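Local coordinates for protein-glutamine gamma-glutamyltransferase 2 (Pagrus major, PDB 1G0D) that probably catalyses the calcium-dependent joining of peptide-bound glutamine to lysine side chains and other primary amines, cross-linking or aminating proteins, at residues Val9-Arg14 with Ile42-Ser47; Arg29-Val34 with Ser129-Phe134; Leu58-Gly63 with Tyr108-Leu113; Tyr183-Cys188 with Leu283-Ile288. One frame throughout, in Å; residues are numbered along the deposited sequence.

Contacts 1, 2 and 3 lie in the N-terminal beta-sandwich. Contact 4 lies in the neighbouring catalytic core, between two of its helices. Contact 1 is partly exposed and pairs the two strands at one edge of the four-stranded sheet. Contacts 2 and 3 are buried and belong to the other, five-stranded sheet, where strands 121-133 and 106-115 are neighbours. Contact 2 is a parallel pairing at its edge, contact 3 an antiparallel one. Ile42 and Leu44 of contact 1 pack on Leu110 and Val112 of contact 3 between the sheets. Contact 4 is buried and relies on sulfur and aliphatic carbons. Arg31 and Asp186 form a salt bridge between contacts 2 and 4.

Contact 1. Residues Val9-Arg14 with Ile42-Ser47; sequences VDVNGR and ITLQCS
Ile42 packs against Val11, Asn12 and Gly13. Its CB lies 3.1 Å from Asn12 O. Its CG2 branch reaches Gly13, 3.6 Å from Gly13 CA. The other branch leaves through CG1, which sits between the backbone N and the carbonyl carbon (chi1 65°), and its tip CD1 ends 3.9 Å from Val11 CG1. Beside it, Val11 and Leu44 point the same way, with Val11 CG2 3.6 Å from Leu44 CD2. Asn12 and Thr43 run side by side on the other face. Asp10 and Gln45 share that face, their carboxylate and amide planes nearly perpendicular (87°), with Asp10 OD2 3.5 Å from Gln45 OE1, two oxygens merely near each other. An alanine in place of Asp10 would probably open a gap beside Gln45 CB and its amide. Asn12 OD1 accepts from Arg14 N at 3.2 Å, an Asx turn that closes the strand just before helix 15-21. Asn12 and Thr43 exchange two backbone hydrogen bonds. At the other end Val9 N donates to Gln45 O at 2.7 Å, and Gln45 N donates to Asp10 O. Val9 and Asp10 thus both face Gln45, a classic beta bulge in the antiparallel edge pair of the transglutaminase N-terminal beta-sandwich.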
loop_
_atom_site.group_PDB
_atom_site.type_symbol
_atom_site.label_atom_id
_atom_site.label_comp_id
_atom_site.label_asym_id
_atom_site.label_seq_id
_atom_site.Cartn_x
_atom_site.Cartn_y
_atom_site.Cartn_z
ATOM N N VAL A 9 10.529 -30.388 34.272
ATOM C CA VAL A 9 9.605 -29.661 35.091
ATOM C C VAL A 9 8.949 -28.527 34.305
ATOM O O VAL A 9 7.786 -28.193 34.545
ATOM C CB VAL A 9 10.303 -29.099 36.323
ATOM C CG1 VAL A 9 9.327 -28.276 37.074
ATOM C CG2 VAL A 9 10.818 -30.247 37.208
ATOM N N ASP A 10 9.687 -27.923 33.387
ATOM C CA ASP A 10 9.119 -26.884 32.527
ATOM C C ASP A 10 10.069 -26.481 31.427
ATOM O O ASP A 10 11.259 -26.369 31.648
ATOM C CB ASP A 10 8.640 -25.645 33.318
ATOM C CG ASP A 10 9.764 -24.853 33.942
ATOM O OD1 ASP A 10 10.430 -24.065 33.229
ATOM O OD2 ASP A 10 9.966 -24.999 35.165
ATOM N N VAL A 11 9.542 -26.362 30.220
ATOM C CA VAL A 11 10.338 -25.945 29.111
ATOM C C VAL A 11 10.302 -24.405 29.107
ATOM O O VAL A 11 9.283 -23.807 29.472
ATOM C CB VAL A 11 9.772 -26.512 27.827
ATOM C CG1 VAL A 11 10.598 -26.068 26.671
ATOM C CG2 VAL A 11 9.782 -28.027 27.895
ATOM N N ASN A 12 11.426 -23.772 28.763
ATOM C CA ASN A 12 11.543 -22.313 28.755
ATOM C C ASN A 12 12.030 -21.855 27.403
ATOM O O ASN A 12 13.160 -22.178 27.034
ATOM C CB ASN A 12 12.544 -21.887 29.785
ATOM C CG ASN A 12 12.342 -20.471 30.215
ATOM O OD1 ASN A 12 11.944 -19.599 29.416
ATOM N ND2 ASN A 12 12.607 -20.210 31.495
ATOM N N GLY A 13 11.179 -21.106 26.682
ATOM C CA GLY A 13 11.495 -20.644 25.342
ATOM C C GLY A 13 12.400 -19.441 25.277
ATOM O O GLY A 13 12.852 -19.059 24.219
ATOM N N ARG A 14 12.665 -18.848 26.427
ATOM C CA ARG A 14 13.498 -17.668 26.511
ATOM C C ARG A 14 13.104 -16.686 25.400
ATOM O O ARG A 14 13.927 -16.316 24.569
ATOM C CB ARG A 14 14.971 -18.080 26.411
ATOM C CG ARG A 14 15.329 -19.389 27.196
ATOM C CD ARG A 14 16.840 -19.671 27.374
ATOM N NE ARG A 14 17.697 -18.834 26.531
ATOM C CZ ARG A 14 18.364 -17.773 26.972
ATOM N NH1 ARG A 14 18.293 -17.394 28.246
ATOM N NH2 ARG A 14 19.080 -17.065 26.132
ATOM N N ILE A 42 16.340 -22.570 23.848
ATOM C CA ILE A 42 15.326 -22.717 24.872
ATOM C C ILE A 42 15.918 -23.659 25.898
ATOM O O ILE A 42 16.926 -24.292 25.619
ATOM C CB ILE A 42 14.014 -23.310 24.244
ATOM C CG1 ILE A 42 14.253 -24.741 23.744
ATOM C CG2 ILE A 42 13.558 -22.425 23.020
ATOM C CD1 ILE A 42 12.976 -25.582 23.582
ATOM N N THR A 43 15.324 -23.761 27.078
ATOM C CA THR A 43 15.859 -24.664 28.096
ATOM C C THR A 43 14.834 -25.639 28.654
ATOM O O THR A 43 13.655 -25.347 28.693
ATOM C CB THR A 43 16.397 -23.907 29.292
ATOM O OG1 THR A 43 15.515 -22.813 29.597
ATOM C CG2 THR A 43 17.785 -23.408 29.007
ATOM N N LEU A 44 15.310 -26.792 29.084
ATOM C CA LEU A 44 14.485 -27.815 29.691
ATOM C C LEU A 44 14.901 -27.786 31.145
ATOM O O LEU A 44 16.028 -28.207 31.442
ATOM C CB LEU A 44 14.886 -29.197 29.218
ATOM C CG LEU A 44 14.388 -29.924 28.005
ATOM C CD1 LEU A 44 14.339 -31.396 28.314
ATOM C CD2 LEU A 44 13.053 -29.402 27.629
ATOM N N GLN A 45 14.056 -27.291 32.052
ATOM C CA GLN A 45 14.420 -27.326 33.474
ATOM C C GLN A 45 14.086 -28.715 33.986
ATOM O O GLN A 45 12.933 -29.121 33.983
ATOM C CB GLN A 45 13.656 -26.299 34.288
ATOM C CG GLN A 45 14.496 -25.759 35.422
ATOM C CD GLN A 45 13.775 -25.796 36.764
ATOM O OE1 GLN A 45 12.927 -24.940 37.040
ATOM N NE2 GLN A 45 14.113 -26.787 37.616
ATOM N N CYS A 46 15.106 -29.447 34.404
ATOM C CA CYS A 46 14.930 -30.804 34.900
ATOM C C CYS A 46 14.942 -30.946 36.433
ATOM O O CYS A 46 15.447 -30.089 37.167
ATOM C CB CYS A 46 15.976 -31.715 34.266
ATOM S SG CYS A 46 15.832 -31.811 32.461
ATOM N N SER A 47 14.346 -32.040 36.901
ATOM C CA SER A 47 14.241 -32.307 38.322
ATOM C C SER A 47 15.451 -33.121 38.719
ATOM O O SER A 47 15.875 -33.091 39.873
ATOM C CB SER A 47 12.941 -33.055 38.639
ATOM O OG SER A 47 12.922 -34.321 38.016
#

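Contact 2. Residues Arg29-Val34 with Ser129-Phe134; sequences RERLIV and SFHMLF
Arg31 and His131 meet with their flat groups almost perpendicular, the guanidinium and ring planes 85° apart. The approach is oblique, and Arg31 NH2 comes to 3.6 Å from His131 CE1. The guanidinium has its main partners elsewhere: NH1 forms a salt bridge with Asp186 and NE one with Asp28. A water lies in the plane of the His131 ring, at its edge. It is 3.0 Å from His131 ND1 and donates to Leu32 O, so it ties the ring to the opposite backbone. A second water joins Leu32 N to Ser129 O.

Leu32 and Phe130 lie side by side and point the same way. The Leu32 branch CD2 rests 3.7 Å from Phe130 CB, the carbon that carries the ring. Leu32 O also accepts from His131 N. From there the backbones pair in parallel: Val34 N donates to His131 O at 2.9 Å, and Leu133 N donates to Val34 O. This is the edge of the mixed five-stranded sheet of the N-terminal, immunoglobulin-like beta-sandwich. Strand 33-35 runs parallel to strand 121-133, while the other neighbouring strands of the sheet are antiparallel.

Ile33 points with His131 to one face, where Met185 of helix 184-193 also packs. Ile33 CG2 is 3.6 Å from Leu133 CD2. Val34 and Met132 point to the other face. The Met132 chain keeps CG anti to the backbone N (chi1 176°), then bends at chi2 and chi3. Val34 CG1 touches its sulfur, 3.6 Å from Met132 SD, and lies 4.0 Å from Met132 CE.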
loop_
_atom_site.group_PDB
_atom_site.type_symbol
_atom_site.label_atom_id
_atom_site.label_comp_id
_atom_site.label_asym_id
_atom_site.label_seq_id
_atom_site.Cartn_x
_atom_site.Cartn_y
_atom_site.Cartn_z
ATOM N N ARG A 29 6.829 -10.238 23.905
ATOM C CA ARG A 29 7.984 -10.718 24.681
ATOM C C ARG A 29 7.696 -11.995 25.421
ATOM O O ARG A 29 8.598 -12.770 25.719
ATOM C CB ARG A 29 8.357 -9.714 25.734
ATOM C CG ARG A 29 9.274 -8.706 25.223
ATOM C CD ARG A 29 9.116 -7.459 25.993
ATOM N NE ARG A 29 9.018 -6.359 25.056
ATOM C CZ ARG A 29 9.691 -5.225 25.173
ATOM N NH1 ARG A 29 9.538 -4.264 24.257
ATOM N NH2 ARG A 29 10.500 -5.061 26.214
ATOM N N GLU A 30 6.425 -12.194 25.741
ATOM C CA GLU A 30 5.995 -13.364 26.475
ATOM C C GLU A 30 5.812 -14.614 25.637
ATOM O O GLU A 30 5.621 -15.692 26.198
ATOM C CB GLU A 30 4.718 -13.055 27.243
ATOM C CG GLU A 30 4.742 -11.716 28.019
ATOM C CD GLU A 30 5.993 -11.516 28.902
ATOM O OE1 GLU A 30 6.554 -12.519 29.431
ATOM O OE2 GLU A 30 6.410 -10.335 29.072
ATOM N N ARG A 31 5.847 -14.498 24.307
ATOM C CA ARG A 31 5.755 -15.702 23.483
ATOM C C ARG A 31 6.877 -15.721 22.462
ATOM O O ARG A 31 7.237 -14.676 21.910
ATOM C CB ARG A 31 4.406 -15.824 22.789
ATOM C CG ARG A 31 3.887 -14.566 22.198
ATOM C CD ARG A 31 2.580 -14.881 21.449
ATOM N NE ARG A 31 2.073 -13.707 20.736
ATOM C CZ ARG A 31 1.230 -13.770 19.721
ATOM N NH1 ARG A 31 0.832 -12.648 19.133
ATOM N NH2 ARG A 31 0.781 -14.954 19.307
ATOM N N LEU A 32 7.427 -16.912 22.222
ATOM C CA LEU A 32 8.536 -17.077 21.299
ATOM C C LEU A 32 8.150 -16.866 19.848
ATOM O O LEU A 32 7.399 -17.648 19.288
ATOM C CB LEU A 32 9.150 -18.474 21.468
ATOM C CG LEU A 32 10.387 -18.859 20.642
ATOM C CD1 LEU A 32 11.595 -18.005 21.002
ATOM C CD2 LEU A 32 10.712 -20.309 20.904
ATOM N N ILE A 33 8.644 -15.780 19.253
ATOM C CA ILE A 33 8.412 -15.458 17.847
ATOM C C ILE A 33 9.814 -15.342 17.221
ATOM O O ILE A 33 10.577 -14.418 17.485
ATOM C CB ILE A 33 7.663 -14.159 17.697
ATOM C CG1 ILE A 33 6.421 -14.186 18.582
ATOM C CG2 ILE A 33 7.350 -13.963 16.238
ATOM C CD1 ILE A 33 5.770 -12.859 18.779
ATOM N N VAL A 34 10.105 -16.291 16.354
ATOM C CA VAL A 34 11.409 -16.466 15.742
ATOM C C VAL A 34 11.461 -16.231 14.214
ATOM O O VAL A 34 10.430 -16.269 13.580
ATOM C CB VAL A 34 11.773 -17.920 16.178
ATOM C CG1 VAL A 34 12.167 -18.807 14.995
ATOM C CG2 VAL A 34 12.755 -17.857 17.334
ATOM N N SER A 129 4.566 -23.721 21.822
ATOM C CA SER A 129 4.494 -23.284 20.450
ATOM C C SER A 129 5.270 -22.010 20.203
ATOM O O SER A 129 5.653 -21.294 21.133
ATOM C CB SER A 129 3.035 -23.097 20.057
ATOM O OG SER A 129 2.556 -21.911 20.645
ATOM N N PHE A 130 5.521 -21.749 18.933
ATOM C CA PHE A 130 6.240 -20.556 18.537
ATOM C C PHE A 130 5.853 -20.221 17.088
ATOM O O PHE A 130 5.262 -21.058 16.382
ATOM C CB PHE A 130 7.773 -20.759 18.715
ATOM C CG PHE A 130 8.381 -21.837 17.832
ATOM C CD1 PHE A 130 8.746 -21.562 16.501
ATOM C CD2 PHE A 130 8.567 -23.128 18.317
ATOM C CE1 PHE A 130 9.271 -22.545 15.680
ATOM C CE2 PHE A 130 9.091 -24.112 17.493
ATOM C CZ PHE A 130 9.441 -23.820 16.174
ATOM N N HIS A 131 6.145 -19.001 16.659
ATOM C CA HIS A 131 5.832 -18.583 15.309
ATOM C C HIS A 131 7.095 -18.356 14.515
ATOM O O HIS A 131 8.103 -17.927 15.051
ATOM C CB HIS A 131 5.039 -17.304 15.346
ATOM C CG HIS A 131 3.615 -17.493 15.744
ATOM N ND1 HIS A 131 3.191 -17.392 17.050
ATOM C CD2 HIS A 131 2.509 -17.724 15.005
ATOM C CE1 HIS A 131 1.883 -17.551 17.098
ATOM N NE2 HIS A 131 1.444 -17.754 15.869
ATOM N N MET A 132 7.037 -18.632 13.228
ATOM C CA MET A 132 8.196 -18.466 12.375
ATOM C C MET A 132 7.889 -17.518 11.212
ATOM O O MET A 132 6.920 -17.720 10.479
ATOM C CB MET A 132 8.620 -19.824 11.838
ATOM C CG MET A 132 9.757 -19.749 10.855
ATOM S SD MET A 132 11.359 -19.834 11.680
ATOM C CE MET A 132 11.393 -21.538 12.202
ATOM N N LEU A 133 8.726 -16.497 11.053
ATOM C CA LEU A 133 8.600 -15.479 10.005
ATOM C C LEU A 133 9.761 -15.554 8.977
ATOM O O LEU A 133 10.698 -16.323 9.132
ATOM C CB LEU A 133 8.613 -14.082 10.645
ATOM C CG LEU A 133 7.503 -13.553 11.560
ATOM C CD1 LEU A 133 6.382 -14.537 11.757
ATOM C CD2 LEU A 133 8.128 -13.192 12.832
ATOM N N PHE A 134 9.689 -14.734 7.934
ATOM C CA PHE A 134 10.715 -14.685 6.902
ATOM C C PHE A 134 11.921 -13.962 7.530
ATOM O O PHE A 134 11.758 -13.154 8.434
ATOM C CB PHE A 134 10.178 -13.898 5.690
ATOM C CG PHE A 134 9.273 -14.705 4.796
ATOM C CD1 PHE A 134 7.894 -14.499 4.799
ATOM C CD2 PHE A 134 9.786 -15.711 3.989
ATOM C CE1 PHE A 134 7.046 -15.296 4.018
ATOM C CE2 PHE A 134 8.944 -16.516 3.203
ATOM C CZ PHE A 134 7.583 -16.312 3.219
HETATM O O HOH W 1 4.351 -17.336 19.812
HETATM O O HOH W 2 5.883 -19.386 23.344
#

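Contact 3. Residues Leu58-Gly63 with Tyr108-Leu113; sequences LVLHLG and YRLAVL
Tyr108 carries its CG anti to the carbonyl carbon (chi1 -72°), and its ring presents a face to Leu62. Arg109 bends at chi2 and chi3, and its guanidinium ends beside Gly63. Leu62 CG lies over the Tyr108 ring in a CH-pi contact, 3.7 Å from the centroid and 20° off the normal. It is offset toward the rim, nearest Tyr108 CE2. Leu62 CD1 reaches farther out, to Tyr108 CZ and OH. The Tyr108 hydroxyl is hydrogen-bonded to Val104 O, and its ring meets that of Phe130 nearly parallel. An alanine in place of Tyr108 would probably open a gap beside Leu62 and leave the Phe130 ring and Val104 O without this partner.

The two strands are an antiparallel pair inside the five-stranded sheet of the N-terminal beta-sandwich. Val59 with Ala111 and His61 with Arg109 are its hydrogen-bonded pairs. Leu58, Leu60, Leu110 and Val112 point with Tyr108 to the face turned to the other sheet. There Leu60 CD2 meets Leu110 CD2 at 3.7 Å, and Leu58 CG lies 3.9 Å from Val112 CG2.

On the other face Ala111 CB touches the edge of the His61 ring, 3.9 Å from NE2. His61 ND1 is hydrogen-bonded to Asp66. Arg109 NH2 makes a weak, bent bond to Gly63 O at 2.7 Å. A water accepts from both Arg109 NH1 and Gly63 N. His61 O sits over the centre of the guanidinium, 4.3 Å above its plane.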
loop_
_atom_site.group_PDB
_atom_site.type_symbol
_atom_site.label_atom_id
_atom_site.label_comp_id
_atom_site.label_asym_id
_atom_site.label_seq_id
_atom_site.Cartn_x
_atom_site.Cartn_y
_atom_site.Cartn_z
ATOM N N LEU A 58 13.333 -34.611 19.280
ATOM C CA LEU A 58 12.524 -33.412 19.020
ATOM C C LEU A 58 11.711 -33.495 17.737
ATOM O O LEU A 58 12.254 -33.762 16.663
ATOM C CB LEU A 58 13.419 -32.161 18.937
ATOM C CG LEU A 58 13.598 -31.309 20.199
ATOM C CD1 LEU A 58 14.333 -32.147 21.219
ATOM C CD2 LEU A 58 14.362 -30.020 19.903
ATOM N N VAL A 59 10.408 -33.269 17.846
ATOM C CA VAL A 59 9.586 -33.262 16.651
ATOM C C VAL A 59 8.670 -32.047 16.625
ATOM O O VAL A 59 8.082 -31.665 17.636
ATOM C CB VAL A 59 8.805 -34.584 16.482
ATOM C CG1 VAL A 59 8.713 -35.277 17.776
ATOM C CG2 VAL A 59 7.448 -34.333 15.862
ATOM N N LEU A 60 8.591 -31.437 15.446
ATOM C CA LEU A 60 7.800 -30.248 15.220
ATOM C C LEU A 60 6.460 -30.529 14.564
ATOM O O LEU A 60 6.350 -31.410 13.732
ATOM C CB LEU A 60 8.592 -29.311 14.328
ATOM C CG LEU A 60 9.886 -28.683 14.838
ATOM C CD1 LEU A 60 10.692 -28.205 13.665
ATOM C CD2 LEU A 60 9.560 -27.510 15.736
ATOM N N HIS A 61 5.438 -29.766 14.922
ATOM C CA HIS A 61 4.108 -29.958 14.332
ATOM C C HIS A 61 3.585 -28.638 13.802
ATOM O O HIS A 61 3.612 -27.610 14.486
ATOM C CB HIS A 61 3.104 -30.514 15.350
ATOM C CG HIS A 61 3.577 -31.751 16.045
ATOM N ND1 HIS A 61 3.337 -33.016 15.552
ATOM C CD2 HIS A 61 4.354 -31.920 17.144
ATOM C CE1 HIS A 61 3.950 -33.907 16.307
ATOM N NE2 HIS A 61 4.574 -33.267 17.282
ATOM N N LEU A 62 3.104 -28.692 12.570
ATOM C CA LEU A 62 2.556 -27.532 11.871
ATOM C C LEU A 62 1.129 -27.862 11.386
ATOM O O LEU A 62 0.871 -28.972 10.912
ATOM C CB LEU A 62 3.443 -27.194 10.653
ATOM C CG LEU A 62 4.216 -25.867 10.544
ATOM C CD1 LEU A 62 4.523 -25.606 9.091
ATOM C CD2 LEU A 62 3.427 -24.707 11.126
ATOM N N GLY A 63 0.207 -26.913 11.507
ATOM C CA GLY A 63 -1.136 -27.166 11.026
ATOM C C GLY A 63 -2.064 -27.564 12.127
ATOM O O GLY A 63 -1.647 -28.259 13.059
ATOM N N TYR A 108 4.305 -23.175 14.972
ATOM C CA TYR A 108 4.763 -24.522 15.264
ATOM C C TYR A 108 4.472 -24.906 16.692
ATOM O O TYR A 108 4.349 -24.044 17.549
ATOM C CB TYR A 108 6.274 -24.611 15.071
ATOM C CG TYR A 108 6.735 -24.568 13.639
ATOM C CD1 TYR A 108 6.885 -23.344 12.975
ATOM C CD2 TYR A 108 7.066 -25.734 12.956
ATOM C CE1 TYR A 108 7.365 -23.272 11.661
ATOM C CE2 TYR A 108 7.545 -25.678 11.640
ATOM C CZ TYR A 108 7.696 -24.431 11.003
ATOM O OH TYR A 108 8.203 -24.328 9.722
ATOM N N ARG A 109 4.369 -26.202 16.956
ATOM C CA ARG A 109 4.159 -26.654 18.320
ATOM C C ARG A 109 5.262 -27.653 18.490
ATOM O O ARG A 109 5.363 -28.591 17.718
ATOM C CB ARG A 109 2.789 -27.309 18.510
ATOM C CG ARG A 109 1.767 -26.408 19.304
ATOM C CD ARG A 109 0.687 -25.692 18.415
ATOM N NE ARG A 109 0.110 -26.611 17.421
ATOM C CZ ARG A 109 -0.192 -26.306 16.153
ATOM N NH1 ARG A 109 0.008 -25.077 15.681
ATOM N NH2 ARG A 109 -0.627 -27.263 15.332
ATOM N N LEU A 110 6.109 -27.426 19.491
ATOM C CA LEU A 110 7.269 -28.279 19.752
ATOM C C LEU A 110 7.105 -29.354 20.794
ATOM O O LEU A 110 6.814 -29.073 21.958
ATOM C CB LEU A 110 8.476 -27.432 20.176
ATOM C CG LEU A 110 9.910 -27.815 19.755
ATOM C CD1 LEU A 110 10.810 -27.848 20.951
ATOM C CD2 LEU A 110 9.936 -29.130 19.090
ATOM N N ALA A 111 7.368 -30.583 20.373
ATOM C CA ALA A 111 7.286 -31.714 21.261
ATOM C C ALA A 111 8.671 -32.285 21.577
ATOM O O ALA A 111 9.288 -32.913 20.718
ATOM C CB ALA A 111 6.424 -32.782 20.639
ATOM N N VAL A 112 9.177 -32.065 22.790
ATOM C CA VAL A 112 10.470 -32.648 23.179
ATOM C C VAL A 112 10.198 -34.031 23.868
ATOM O O VAL A 112 9.543 -34.107 24.928
ATOM C CB VAL A 112 11.265 -31.657 24.132
ATOM C CG1 VAL A 112 12.546 -32.314 24.672
ATOM C CG2 VAL A 112 11.608 -30.377 23.366
ATOM N N LEU A 113 10.652 -35.118 23.238
ATOM C CA LEU A 113 10.452 -36.464 23.785
ATOM C C LEU A 113 11.694 -37.033 24.447
ATOM O O LEU A 113 12.786 -36.938 23.895
ATOM C CB LEU A 113 10.093 -37.466 22.698
ATOM C CG LEU A 113 8.805 -37.571 21.902
ATOM C CD1 LEU A 113 7.672 -36.715 22.423
ATOM C CD2 LEU A 113 9.190 -37.180 20.508
HETATM O O HOH W 3 -0.594 -24.160 12.608
#

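Contact 4. Residues Tyr183-Cys188 with Leu283-Ile288; sequences YVMDIC and LRCLGI
Cys188 and Cys285 meet without any ring or other flat side group between them. The two helices touch through sulfur and aliphatic carbon alone, so there are no faces or edges to match. Cys285 holds its SG anti to the backbone N (chi1 -165°), and the sulfur rests against the first turn of helix 184-193. There it lies 3.6 Å from Met185 CA and 3.8 Å from Met185 CB. Val184 CG1 is a looser neighbour of the same sulfur, at 4.3 Å. Cys188 answers from one turn on, with its SG 3.8 Å from Cys285 CB, although the place of this SG is somewhat doubtful. The two sulfurs, Cys188 SG and Cys285 SG, are modelled 4.1 Å apart, too far for a disulfide. Leu286 completes the contact by bringing its CD2 branch to 3.8 Å from Cys188 CB. The buried surface is small, about 198 Å² over both sides, as suits two helix ends that touch briefly. Helix 272-286 stops right here in a Schellman motif. Gly287 has positive phi (110°), a conformation that suits glycine, and Ile288 N donates back to Leu283 O. The catalytic Cys272 stands at the other end of this helix. Around the contact, Val184 packs on helix 253-261, while Leu283 and Leu286 pack on helix 212-223. Toward the beta-sandwich, the backbone of Leu286 bonds to Phe134, just past strand 121-133.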
loop_
_atom_site.group_PDB
_atom_site.type_symbol
_atom_site.label_atom_id
_atom_site.label_comp_id
_atom_site.label_asym_id
_atom_site.label_seq_id
_atom_site.Cartn_x
_atom_site.Cartn_y
_atom_site.Cartn_z
ATOM N N TYR A 183 -1.439 -8.503 18.262
ATOM C CA TYR A 183 -2.142 -9.515 17.486
ATOM C C TYR A 183 -2.171 -9.401 15.970
ATOM O O TYR A 183 -2.691 -10.275 15.274
ATOM C CB TYR A 183 -3.559 -9.653 18.027
ATOM C CG TYR A 183 -3.585 -9.715 19.532
ATOM C CD1 TYR A 183 -4.310 -8.791 20.271
ATOM C CD2 TYR A 183 -2.834 -10.662 20.220
ATOM C CE1 TYR A 183 -4.282 -8.801 21.653
ATOM C CE2 TYR A 183 -2.796 -10.684 21.600
ATOM C CZ TYR A 183 -3.522 -9.749 22.310
ATOM O OH TYR A 183 -3.476 -9.749 23.683
ATOM N N VAL A 184 -1.583 -8.347 15.436
ATOM C CA VAL A 184 -1.577 -8.199 13.993
ATOM C C VAL A 184 -0.816 -9.368 13.335
ATOM O O VAL A 184 -1.064 -9.704 12.167
ATOM C CB VAL A 184 -0.960 -6.874 13.611
ATOM C CG1 VAL A 184 -0.565 -6.899 12.155
ATOM C CG2 VAL A 184 -1.959 -5.746 13.923
ATOM N N MET A 185 0.108 -9.991 14.074
ATOM C CA MET A 185 0.843 -11.102 13.508
ATOM C C MET A 185 -0.096 -12.302 13.419
ATOM O O MET A 185 -0.121 -13.029 12.429
ATOM C CB MET A 185 2.041 -11.457 14.387
ATOM C CG MET A 185 2.768 -12.720 13.943
ATOM S SD MET A 185 3.858 -13.423 15.166
ATOM C CE MET A 185 2.637 -14.065 16.372
ATOM N N ASP A 186 -0.873 -12.511 14.461
ATOM C CA ASP A 186 -1.787 -13.633 14.481
ATOM C C ASP A 186 -2.832 -13.562 13.382
ATOM O O ASP A 186 -3.221 -14.607 12.824
ATOM C CB ASP A 186 -2.460 -13.678 15.818
ATOM C CG ASP A 186 -1.485 -13.790 16.922
ATOM O OD1 ASP A 186 -1.410 -14.907 17.453
ATOM O OD2 ASP A 186 -0.804 -12.785 17.254
ATOM N N ILE A 187 -3.298 -12.343 13.094
ATOM C CA ILE A 187 -4.287 -12.122 12.039
ATOM C C ILE A 187 -3.641 -12.319 10.662
ATOM O O ILE A 187 -4.300 -12.728 9.704
ATOM C CB ILE A 187 -4.860 -10.695 12.054
ATOM C CG1 ILE A 187 -5.614 -10.413 13.354
ATOM C CG2 ILE A 187 -5.819 -10.551 10.922
ATOM C CD1 ILE A 187 -5.772 -8.945 13.690
ATOM N N CYS A 188 -2.355 -12.005 10.545
ATOM C CA CYS A 188 -1.682 -12.180 9.278
ATOM C C CYS A 188 -1.734 -13.655 8.909
ATOM O O CYS A 188 -2.090 -13.953 7.783
ATOM C CB CYS A 188 -0.251 -11.673 9.355
ATOM S SG CYS A 188 -0.150 -9.888 9.321
ATOM N N LEU A 283 2.744 -8.064 4.844
ATOM C CA LEU A 283 3.969 -8.646 4.326
ATOM C C LEU A 283 5.149 -8.170 5.225
ATOM O O LEU A 283 6.009 -8.961 5.639
ATOM C CB LEU A 283 4.109 -8.261 2.843
ATOM C CG LEU A 283 2.973 -8.830 1.962
ATOM C CD1 LEU A 283 2.900 -8.062 0.677
ATOM C CD2 LEU A 283 3.186 -10.309 1.669
ATOM N N ARG A 284 5.173 -6.888 5.572
ATOM C CA ARG A 284 6.215 -6.411 6.473
ATOM C C ARG A 284 6.142 -7.287 7.736
ATOM O O ARG A 284 7.129 -7.851 8.148
ATOM C CB ARG A 284 5.997 -4.941 6.801
ATOM C CG ARG A 284 6.757 -4.065 5.863
ATOM C CD ARG A 284 6.804 -2.622 6.298
ATOM N NE ARG A 284 7.187 -1.780 5.155
ATOM C CZ ARG A 284 7.420 -0.476 5.237
ATOM N NH1 ARG A 284 7.307 0.132 6.408
ATOM N NH2 ARG A 284 7.784 0.229 4.167
ATOM N N CYS A 285 4.959 -7.454 8.320
ATOM C CA CYS A 285 4.813 -8.308 9.511
ATOM C C CYS A 285 5.352 -9.725 9.316
ATOM O O CYS A 285 6.033 -10.233 10.177
ATOM C CB CYS A 285 3.351 -8.413 9.942
ATOM S SG CYS A 285 3.113 -9.087 11.619
ATOM N N LEU A 286 5.052 -10.379 8.202
ATOM C CA LEU A 286 5.538 -11.738 8.005
ATOM C C LEU A 286 7.025 -11.746 7.710
ATOM O O LEU A 286 7.658 -12.799 7.723
ATOM C CB LEU A 286 4.771 -12.435 6.876
ATOM C CG LEU A 286 3.279 -12.613 7.173
ATOM C CD1 LEU A 286 2.627 -13.523 6.137
ATOM C CD2 LEU A 286 3.080 -13.209 8.540
ATOM N N GLY A 287 7.590 -10.584 7.411
ATOM C CA GLY A 287 9.019 -10.552 7.158
ATOM C C GLY A 287 9.480 -10.304 5.738
ATOM O O GLY A 287 10.685 -10.358 5.447
ATOM N N ILE A 288 8.567 -10.024 4.827
ATOM C CA ILE A 288 9.012 -9.790 3.461
ATOM C C ILE A 288 9.171 -8.296 3.266
ATOM O O ILE A 288 8.225 -7.553 3.466
ATOM C CB ILE A 288 7.990 -10.360 2.432
ATOM C CG1 ILE A 288 7.762 -11.860 2.695
ATOM C CG2 ILE A 288 8.499 -10.179 1.030
ATOM C CD1 ILE A 288 6.816 -12.555 1.698
#